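PDB 3U55: phosphoribosylaminoimidazole-succinocarboxamide synthase from Pyrococcus horikoshii, which catalyses the ATP-dependent joining of L-aspartate to the carboxylate of an aminoimidazole ribonucleotide, giving SAICAR in de novo purine biosynthesis. Local coordinates for residues 21-26 / 78-83; 63-68 / 154-159. All blocks are in the same frame, centred on the assembly; numbering follows the deposited sequence.

Interaction 1 of 2, residues 21-26 / 78-83; sequences DKLIME and LIVEKL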
ATOM      1  N   ASP A  21      -4.985  33.699  -5.253  1.00 37.08           N
ATOM      2  CA  ASP A  21      -6.202  33.057  -5.745  1.00 35.64           C
ATOM      3  C   ASP A  21      -5.959  32.118  -6.922  1.00 33.48           C
ATOM      4  O   ASP A  21      -6.687  31.139  -7.099  1.00 30.90           O
ATOM      5  CB  ASP A  21      -7.233  34.113  -6.155  1.00 36.78           C
ATOM      6  CG  ASP A  21      -7.725  34.940  -4.984  1.00 41.61           C
ATOM      7  OD1 ASP A  21      -7.614  36.183  -5.053  1.00 46.04           O
ATOM      8  OD2 ASP A  21      -8.220  34.349  -3.998  1.00 46.98           O
ATOM      9  N   LYS A  22      -4.948  32.430  -7.729  1.00 31.55           N
ATOM     10  CA  LYS A  22      -4.725  31.716  -8.981  1.00 31.04           C
ATOM     11  C   LYS A  22      -3.265  31.680  -9.409  1.00 30.32           C
ATOM     12  O   LYS A  22      -2.425  32.426  -8.898  1.00 30.67           O
ATOM     13  CB  LYS A  22      -5.599  32.305 -10.102  1.00 31.68           C
ATOM     14  CG  LYS A  22      -5.392  33.796 -10.352  1.00 33.87           C
ATOM     15  CD  LYS A  22      -6.288  34.326 -11.469  1.00 40.14           C
ATOM     16  CE  LYS A  22      -7.761  34.382 -11.066  1.00 42.27           C
ATOM     17  NZ  LYS A  22      -8.026  35.368  -9.976  1.00 47.78           N
ATOM     18  N   LEU A  23      -2.970  30.790 -10.349  1.00 28.90           N
ATOM     19  CA  LEU A  23      -1.648  30.713 -10.952  1.00 27.97           C
ATOM     20  C   LEU A  23      -1.742  30.183 -12.379  1.00 26.47           C
ATOM     21  O   LEU A  23      -2.818  29.801 -12.845  1.00 25.64           O
ATOM     22  CB  LEU A  23      -0.685  29.870 -10.104  1.00 27.71           C
ATOM     23  CG  LEU A  23      -0.901  28.368  -9.888  1.00 29.61           C
ATOM     24  CD1 LEU A  23       0.430  27.721  -9.543  1.00 31.69           C
ATOM     25  CD2 LEU A  23      -1.927  28.100  -8.788  1.00 27.86           C
ATOM     26  N   ILE A  24      -0.611  30.190 -13.071  1.00 27.36           N
ATOM     27  CA  ILE A  24      -0.543  29.652 -14.423  1.00 27.60           C
ATOM     28  C   ILE A  24       0.001  28.234 -14.383  1.00 26.27           C
ATOM     29  O   ILE A  24       1.046  27.976 -13.785  1.00 28.60           O
ATOM     30  CB  ILE A  24       0.340  30.527 -15.349  1.00 28.86           C
ATOM     31  CG1 ILE A  24      -0.295  31.909 -15.570  1.00 29.56           C
ATOM     32  CG2 ILE A  24       0.637  29.799 -16.677  1.00 28.64           C
ATOM     33  CD1 ILE A  24      -1.638  31.911 -16.301  1.00 34.88           C
ATOM     34  N   MET A  25      -0.725  27.316 -15.007  1.00 25.40           N
ATOM     35  CA  MET A  25      -0.196  25.987 -15.262  1.00 25.37           C
ATOM     36  C   MET A  25       0.153  25.899 -16.742  1.00 24.77           C
ATOM     37  O   MET A  25      -0.723  26.015 -17.601  1.00 25.14           O
ATOM     38  CB  MET A  25      -1.196  24.902 -14.872  1.00 25.32           C
ATOM     39  CG  MET A  25      -0.682  23.481 -15.088  1.00 24.77           C
ATOM     40  SD  MET A  25      -1.796  22.247 -14.374  1.00 24.51           S
ATOM     41  CE  MET A  25      -3.235  22.425 -15.415  1.00 22.28           C
ATOM     42  N   GLU A  26       1.436  25.695 -17.020  1.00 25.62           N
ATOM     43  CA  GLU A  26       1.957  25.709 -18.389  1.00 26.46           C
ATOM     44  C   GLU A  26       2.465  24.329 -18.789  1.00 24.52           C
ATOM     45  O   GLU A  26       3.272  23.738 -18.084  1.00 24.88           O
ATOM     46  CB  GLU A  26       3.072  26.751 -18.507  1.00 27.34           C
ATOM     47  CG  GLU A  26       3.719  26.859 -19.884  1.00 33.86           C
ATOM     48  CD  GLU A  26       4.920  27.782 -19.882  1.00 41.51           C
ATOM     49  OE1 GLU A  26       6.021  27.320 -20.249  1.00 46.72           O
ATOM     50  OE2 GLU A  26       4.766  28.963 -19.502  1.00 43.36           O
ATOM     51  N   LEU A  78      -2.844  27.341 -18.843  1.00 24.36           N
ATOM     52  CA  LEU A  78      -4.142  27.335 -18.188  1.00 23.64           C
ATOM     53  C   LEU A  78      -4.052  28.208 -16.945  1.00 22.79           C
ATOM     54  O   LEU A  78      -3.013  28.257 -16.290  1.00 25.08           O
ATOM     55  CB  LEU A  78      -4.567  25.916 -17.777  1.00 24.75           C
ATOM     56  CG  LEU A  78      -4.717  24.779 -18.795  1.00 26.43           C
ATOM     57  CD1 LEU A  78      -5.629  23.684 -18.216  1.00 20.15           C
ATOM     58  CD2 LEU A  78      -5.263  25.281 -20.117  1.00 24.11           C
ATOM     59  N   ILE A  79      -5.140  28.905 -16.637  1.00 22.65           N
ATOM     60  CA  ILE A  79      -5.268  29.593 -15.361  1.00 21.04           C
ATOM     61  C   ILE A  79      -6.011  28.651 -14.426  1.00 19.05           C
ATOM     62  O   ILE A  79      -7.086  28.160 -14.761  1.00 18.63           O
ATOM     63  CB  ILE A  79      -6.024  30.923 -15.476  1.00 21.39           C
ATOM     64  CG1 ILE A  79      -5.381  31.812 -16.547  1.00 23.27           C
ATOM     65  CG2 ILE A  79      -6.013  31.649 -14.129  1.00 19.78           C
ATOM     66  CD1 ILE A  79      -6.261  32.955 -16.991  1.00 25.64           C
ATOM     67  N   VAL A  80      -5.403  28.399 -13.272  1.00 19.86           N
ATOM     68  CA  VAL A  80      -5.905  27.433 -12.303  1.00 18.62           C
ATOM     69  C   VAL A  80      -5.979  28.060 -10.911  1.00 18.86           C
ATOM     70  O   VAL A  80      -5.243  29.002 -10.602  1.00 17.99           O
ATOM     71  CB  VAL A  80      -5.054  26.114 -12.281  1.00 17.04           C
ATOM     72  CG1 VAL A  80      -5.110  25.402 -13.637  1.00 14.29           C
ATOM     73  CG2 VAL A  80      -3.599  26.380 -11.870  1.00 20.17           C
ATOM     74  N   GLU A  81      -6.891  27.542 -10.095  1.00 19.00           N
ATOM     75  CA  GLU A  81      -7.078  27.979  -8.718  1.00 18.54           C
ATOM     76  C   GLU A  81      -5.897  27.531  -7.855  1.00 18.85           C
ATOM     77  O   GLU A  81      -5.440  26.390  -7.968  1.00 17.21           O
ATOM     78  CB  GLU A  81      -8.376  27.365  -8.198  1.00 19.56           C
ATOM     79  CG  GLU A  81      -8.806  27.803  -6.816  1.00 22.34           C
ATOM     80  CD  GLU A  81     -10.080  27.108  -6.366  1.00 25.52           C
ATOM     81  OE1 GLU A  81     -10.544  26.183  -7.069  1.00 28.07           O
ATOM     82  OE2 GLU A  81     -10.616  27.489  -5.306  1.00 29.80           O
ATOM     83  N   LYS A  82      -5.391  28.430  -7.010  1.00 17.67           N
ATOM     84  CA  LYS A  82      -4.391  28.058  -6.005  1.00 19.23           C
ATOM     85  C   LYS A  82      -5.033  27.202  -4.910  1.00 18.24           C
ATOM     86  O   LYS A  82      -6.121  27.517  -4.425  1.00 17.71           O
ATOM     87  CB  LYS A  82      -3.720  29.297  -5.388  1.00 20.86           C
ATOM     88  CG  LYS A  82      -2.527  28.972  -4.492  1.00 26.04           C
ATOM     89  CD  LYS A  82      -1.878  30.214  -3.889  1.00 31.49           C
ATOM     90  CE  LYS A  82      -0.600  29.832  -3.153  1.00 37.42           C
ATOM     91  NZ  LYS A  82       0.037  30.979  -2.441  1.00 42.77           N
ATOM     92  N   LEU A  83      -4.358  26.114  -4.545  1.00 17.59           N
ATOM     93  CA  LEU A  83      -4.857  25.183  -3.525  1.00 17.76           C
ATOM     94  C   LEU A  83      -3.752  24.800  -2.559  1.00 17.11           C
ATOM     95  O   LEU A  83      -2.573  24.878  -2.895  1.00 18.51           O
ATOM     96  CB  LEU A  83      -5.390  23.905  -4.184  1.00 15.61           C
ATOM     97  CG  LEU A  83      -6.483  23.991  -5.253  1.00 17.45           C
ATOM     98  CD1 LEU A  83      -6.599  22.651  -5.974  1.00 18.72           C
ATOM     99  CD2 LEU A  83      -7.825  24.403  -4.665  1.00 16.95           C
TER
HETATM  100  O   HOH W   1      -7.767  29.680  -4.373  1.00 30.73           O
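Met25 and Leu78 lie side by side on one face of a two-stranded antiparallel ladder, and the methyl end of the methionine fills the hollow between Leu78 and Val80. Its chain runs extended through CG and SD, then bends at the last torsion (chi3 67°), which places CE 3.9 Å from Leu78 CD1 and equally near Val80 CG1. The two side chains, Met25 and Val80, run roughly perpendicular. On the same face, Val80 turns its other methyl, CG2, to Leu23, 3.9 Å from Leu23 CG; the CG of Leu23 sits between its own backbone N and carbonyl carbon (chi1 65°), and the branch ending in CD2 reaches past the paired strand residues to lie 3.7 Å from Lys82 CA.

The other face carries Ile24 and Ile79, where CD1 of Ile24 rests against CG1 of Ile79 at 3.8 Å. Ile79 meets a second neighbour with its CG2 branch, 3.8 Å from CD of Lys22, whose chain runs alongside before it bends off at its last two torsions.

Backbone bonds fix this register: Leu23 and Val80 exchange N-H and C=O, as do Met25 and Leu78. Beyond the last bridge, Lys82 N donates to Asp21 O at 3.0 Å from well above the carbonyl plane (51°), and a water donates to both Asp21 O and Lys82 O. Strand 13-17 flanks Ile24 and strand 69-72 flanks Ile79, so this ladder is the central pair of a four-stranded antiparallel sheet, typical of the N-terminal part of the SAICAR synthetase fold.

Interaction 2 of 2, residues 63-68 / 154-159; sequences HGIKTH and LKVNEI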
ATOM      1  N   HIS A  63     -20.435  17.624 -14.675  1.00 20.62           N
ATOM      2  CA  HIS A  63     -20.914  16.513 -13.863  1.00 19.47           C
ATOM      3  C   HIS A  63     -20.751  16.758 -12.356  1.00 19.41           C
ATOM      4  O   HIS A  63     -20.870  15.830 -11.559  1.00 19.20           O
ATOM      5  CB  HIS A  63     -20.198  15.224 -14.273  1.00 17.85           C
ATOM      6  CG  HIS A  63     -20.755  14.589 -15.507  1.00 19.08           C
ATOM      7  ND1 HIS A  63     -20.429  15.011 -16.777  1.00 23.55           N
ATOM      8  CD2 HIS A  63     -21.624  13.563 -15.663  1.00 20.99           C
ATOM      9  CE1 HIS A  63     -21.071  14.271 -17.663  1.00 21.93           C
ATOM     10  NE2 HIS A  63     -21.803  13.385 -17.013  1.00 20.93           N
ATOM     11  N   GLY A  64     -20.485  18.004 -11.968  1.00 18.15           N
ATOM     12  CA  GLY A  64     -20.431  18.375 -10.550  1.00 19.31           C
ATOM     13  C   GLY A  64     -19.134  18.088  -9.804  1.00 19.39           C
ATOM     14  O   GLY A  64     -19.110  18.113  -8.568  1.00 19.80           O
ATOM     15  N   ILE A  65     -18.058  17.824 -10.543  1.00 16.81           N
ATOM     16  CA  ILE A  65     -16.729  17.651  -9.942  1.00 17.62           C
ATOM     17  C   ILE A  65     -16.041  19.003  -9.828  1.00 16.33           C
ATOM     18  O   ILE A  65     -15.912  19.716 -10.825  1.00 16.98           O
ATOM     19  CB  ILE A  65     -15.822  16.688 -10.777  1.00 16.12           C
ATOM     20  CG1 ILE A  65     -16.492  15.323 -10.983  1.00 19.07           C
ATOM     21  CG2 ILE A  65     -14.432  16.535 -10.131  1.00 18.27           C
ATOM     22  CD1 ILE A  65     -16.764  14.558  -9.697  1.00 16.55           C
ATOM     23  N   LYS A  66     -15.604  19.358  -8.619  1.00 17.22           N
ATOM     24  CA  LYS A  66     -14.820  20.575  -8.420  1.00 17.72           C
ATOM     25  C   LYS A  66     -13.396  20.381  -8.913  1.00 16.77           C
ATOM     26  O   LYS A  66     -12.697  19.485  -8.444  1.00 16.91           O
ATOM     27  CB  LYS A  66     -14.792  20.979  -6.941  1.00 19.69           C
ATOM     28  CG  LYS A  66     -16.061  21.620  -6.438  1.00 24.33           C
ATOM     29  CD  LYS A  66     -15.829  22.290  -5.082  1.00 30.84           C
ATOM     30  CE  LYS A  66     -17.143  22.528  -4.367  1.00 33.96           C
ATOM     31  NZ  LYS A  66     -17.685  21.248  -3.834  1.00 36.74           N
ATOM     32  N   THR A  67     -12.973  21.219  -9.859  1.00 16.22           N
ATOM     33  CA  THR A  67     -11.607  21.166 -10.383  1.00 16.47           C
ATOM     34  C   THR A  67     -10.934  22.524 -10.249  1.00 16.73           C
ATOM     35  O   THR A  67     -11.605  23.544 -10.037  1.00 16.26           O
ATOM     36  CB  THR A  67     -11.537  20.741 -11.866  1.00 16.84           C
ATOM     37  OG1 THR A  67     -11.852  21.855 -12.712  1.00 17.95           O
ATOM     38  CG2 THR A  67     -12.467  19.565 -12.173  1.00 15.80           C
ATOM     39  N   HIS A  68      -9.613  22.542 -10.388  1.00 15.05           N
ATOM     40  CA  HIS A  68      -8.866  23.791 -10.279  1.00 16.44           C
ATOM     41  C   HIS A  68      -8.928  24.654 -11.551  1.00 18.84           C
ATOM     42  O   HIS A  68      -8.366  25.746 -11.584  1.00 19.87           O
ATOM     43  CB  HIS A  68      -7.426  23.549  -9.787  1.00 16.55           C
ATOM     44  CG  HIS A  68      -6.512  22.911 -10.794  1.00 16.54           C
ATOM     45  ND1 HIS A  68      -5.138  22.957 -10.670  1.00 17.30           N
ATOM     46  CD2 HIS A  68      -6.764  22.205 -11.922  1.00 16.11           C
ATOM     47  CE1 HIS A  68      -4.584  22.310 -11.681  1.00 15.87           C
ATOM     48  NE2 HIS A  68      -5.549  21.847 -12.457  1.00 15.04           N
ATOM     49  N   LEU A 154     -13.428   7.910  -7.881  1.00 11.01           N
ATOM     50  CA  LEU A 154     -14.296   6.878  -8.451  1.00 12.82           C
ATOM     51  C   LEU A 154     -15.408   7.450  -9.328  1.00 12.65           C
ATOM     52  O   LEU A 154     -15.768   6.844 -10.338  1.00 11.37           O
ATOM     53  CB  LEU A 154     -14.870   5.972  -7.353  1.00 11.56           C
ATOM     54  CG  LEU A 154     -13.873   4.985  -6.739  1.00 13.23           C
ATOM     55  CD1 LEU A 154     -14.484   4.290  -5.529  1.00 13.10           C
ATOM     56  CD2 LEU A 154     -13.389   3.956  -7.766  1.00 15.72           C
ATOM     57  N   LYS A 155     -15.959   8.604  -8.944  1.00 11.51           N
ATOM     58  CA  LYS A 155     -16.946   9.286  -9.790  1.00 11.57           C
ATOM     59  C   LYS A 155     -16.306   9.780 -11.096  1.00 11.45           C
ATOM     60  O   LYS A 155     -16.845   9.548 -12.185  1.00 11.25           O
ATOM     61  CB  LYS A 155     -17.633  10.434  -9.035  1.00 11.59           C
ATOM     62  CG  LYS A 155     -18.612  11.222  -9.897  1.00 14.58           C
ATOM     63  CD  LYS A 155     -19.430  12.223  -9.100  1.00 16.46           C
ATOM     64  CE  LYS A 155     -20.226  13.104 -10.066  1.00 18.61           C
ATOM     65  NZ  LYS A 155     -21.044  14.127  -9.350  1.00 19.24           N
ATOM     66  N   VAL A 156     -15.157  10.447 -10.977  1.00 11.13           N
ATOM     67  CA  VAL A 156     -14.354  10.860 -12.137  1.00  9.57           C
ATOM     68  C   VAL A 156     -14.123   9.678 -13.071  1.00 11.46           C
ATOM     69  O   VAL A 156     -14.300   9.791 -14.292  1.00 11.47           O
ATOM     70  CB  VAL A 156     -12.992  11.463 -11.702  1.00  9.64           C
ATOM     71  CG1 VAL A 156     -12.048  11.640 -12.905  1.00 11.36           C
ATOM     72  CG2 VAL A 156     -13.211  12.804 -10.968  1.00  9.94           C
ATOM     73  N   ASN A 157     -13.737   8.544 -12.491  1.00 10.30           N
ATOM     74  CA  ASN A 157     -13.542   7.327 -13.273  1.00 11.16           C
ATOM     75  C   ASN A 157     -14.774   6.986 -14.104  1.00 11.83           C
ATOM     76  O   ASN A 157     -14.652   6.785 -15.304  1.00 12.90           O
ATOM     77  CB  ASN A 157     -13.146   6.161 -12.378  1.00 10.40           C
ATOM     78  CG  ASN A 157     -12.808   4.897 -13.167  1.00  9.92           C
ATOM     79  OD1 ASN A 157     -12.140   4.944 -14.205  1.00 11.13           O
ATOM     80  ND2 ASN A 157     -13.272   3.757 -12.668  1.00 10.21           N
ATOM     81  N   GLU A 158     -15.949   6.948 -13.473  1.00 12.75           N
ATOM     82  CA  GLU A 158     -17.191   6.610 -14.186  1.00 14.03           C
ATOM     83  C   GLU A 158     -17.456   7.554 -15.360  1.00 14.92           C
ATOM     84  O   GLU A 158     -17.745   7.100 -16.471  1.00 15.93           O
ATOM     85  CB  GLU A 158     -18.392   6.579 -13.229  1.00 14.37           C
ATOM     86  CG  GLU A 158     -18.375   5.421 -12.229  1.00 17.27           C
ATOM     87  CD  GLU A 158     -18.274   4.052 -12.893  1.00 24.07           C
ATOM     88  OE1 GLU A 158     -17.266   3.342 -12.658  1.00 21.73           O
ATOM     89  OE2 GLU A 158     -19.192   3.691 -13.660  1.00 26.88           O
ATOM     90  N   ILE A 159     -17.349   8.857 -15.108  1.00 14.68           N
ATOM     91  CA  ILE A 159     -17.574   9.890 -16.126  1.00 15.60           C
ATOM     92  C   ILE A 159     -16.612   9.761 -17.305  1.00 16.40           C
ATOM     93  O   ILE A 159     -17.046   9.762 -18.464  1.00 14.90           O
ATOM     94  CB  ILE A 159     -17.449  11.321 -15.537  1.00 15.63           C
ATOM     95  CG1 ILE A 159     -18.479  11.535 -14.423  1.00 16.49           C
ATOM     96  CG2 ILE A 159     -17.598  12.380 -16.642  1.00 16.79           C
ATOM     97  CD1 ILE A 159     -18.023  12.504 -13.330  1.00 13.21           C
TER
HETATM   98  O   HOH W   2     -20.022  15.595  -7.356  1.00 20.43           O
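Lys155 of helix 143-165 reaches His63 and Ile65, just past the end of helix 45-62, and its chain can be followed atom by atom. CB leaves the helix toward the 63-68 segment, and CG, anti to the backbone N (chi1 177°), comes 3.8 Å from Ile65 CD1. CD lies closer to that methyl, at 3.6 Å. CE still touches Ile65 CD1 but is nearer His63 O, and NZ donates to His63 O at 2.8 Å, almost in line with the carbonyl (C=O...N angle 168°). The chain is fully extended, giving it the reach this requires. A water accepts from NZ and donates to Gly64 O, adding a second, indirect link to the loop.

Beside the lysine, Ile65 and Ile159 meet tip to tip, CG1 against CD1, while Ile65 CG2 packs on Val156 CG2 at 4.0 Å. Ile159 also lays CG2 over one face of the His63 ring, 4.0 Å from its centroid and 13° off the normal, a CH-pi contact. The ring's ND1 is hydrogen-bonded to Leu59 O.

Gly64, with positive phi, is the C-prime residue of a Schellman motif ending helix 45-62. Lys155 joins helix 143-165 to this C-terminal turn: its ammonium, probably charged, bonds one carbonyl oxygen directly and a second through water, where the helix dipole would reinforce the attraction, while CG and CD run along the CD1 methyl of Ile65.

In the fold
Interactions 1 and 2 have centres about 19 Å apart and alternate along the chain: 21-26, 63-68, 78-83, then 154-159. Helix 45-62 follows the first segment and runs into the second; strand 69-72 then leads to 78-83 in the four-stranded antiparallel sheet. His68 is the direct junction: its O accepts a probable hydrogen bond from Glu81 N at 2.8 Å, and its NE2 lies 3.8 Å from Met25 CE. The four-stranded sheet meets the six-stranded one directly, at strand 186-188, while the start of the 63-68 loop rests on helix 143-165, which packs on strands 111-121 and 169-180 of that larger sheet. All four segments belong to the SAICAR synthetase family region.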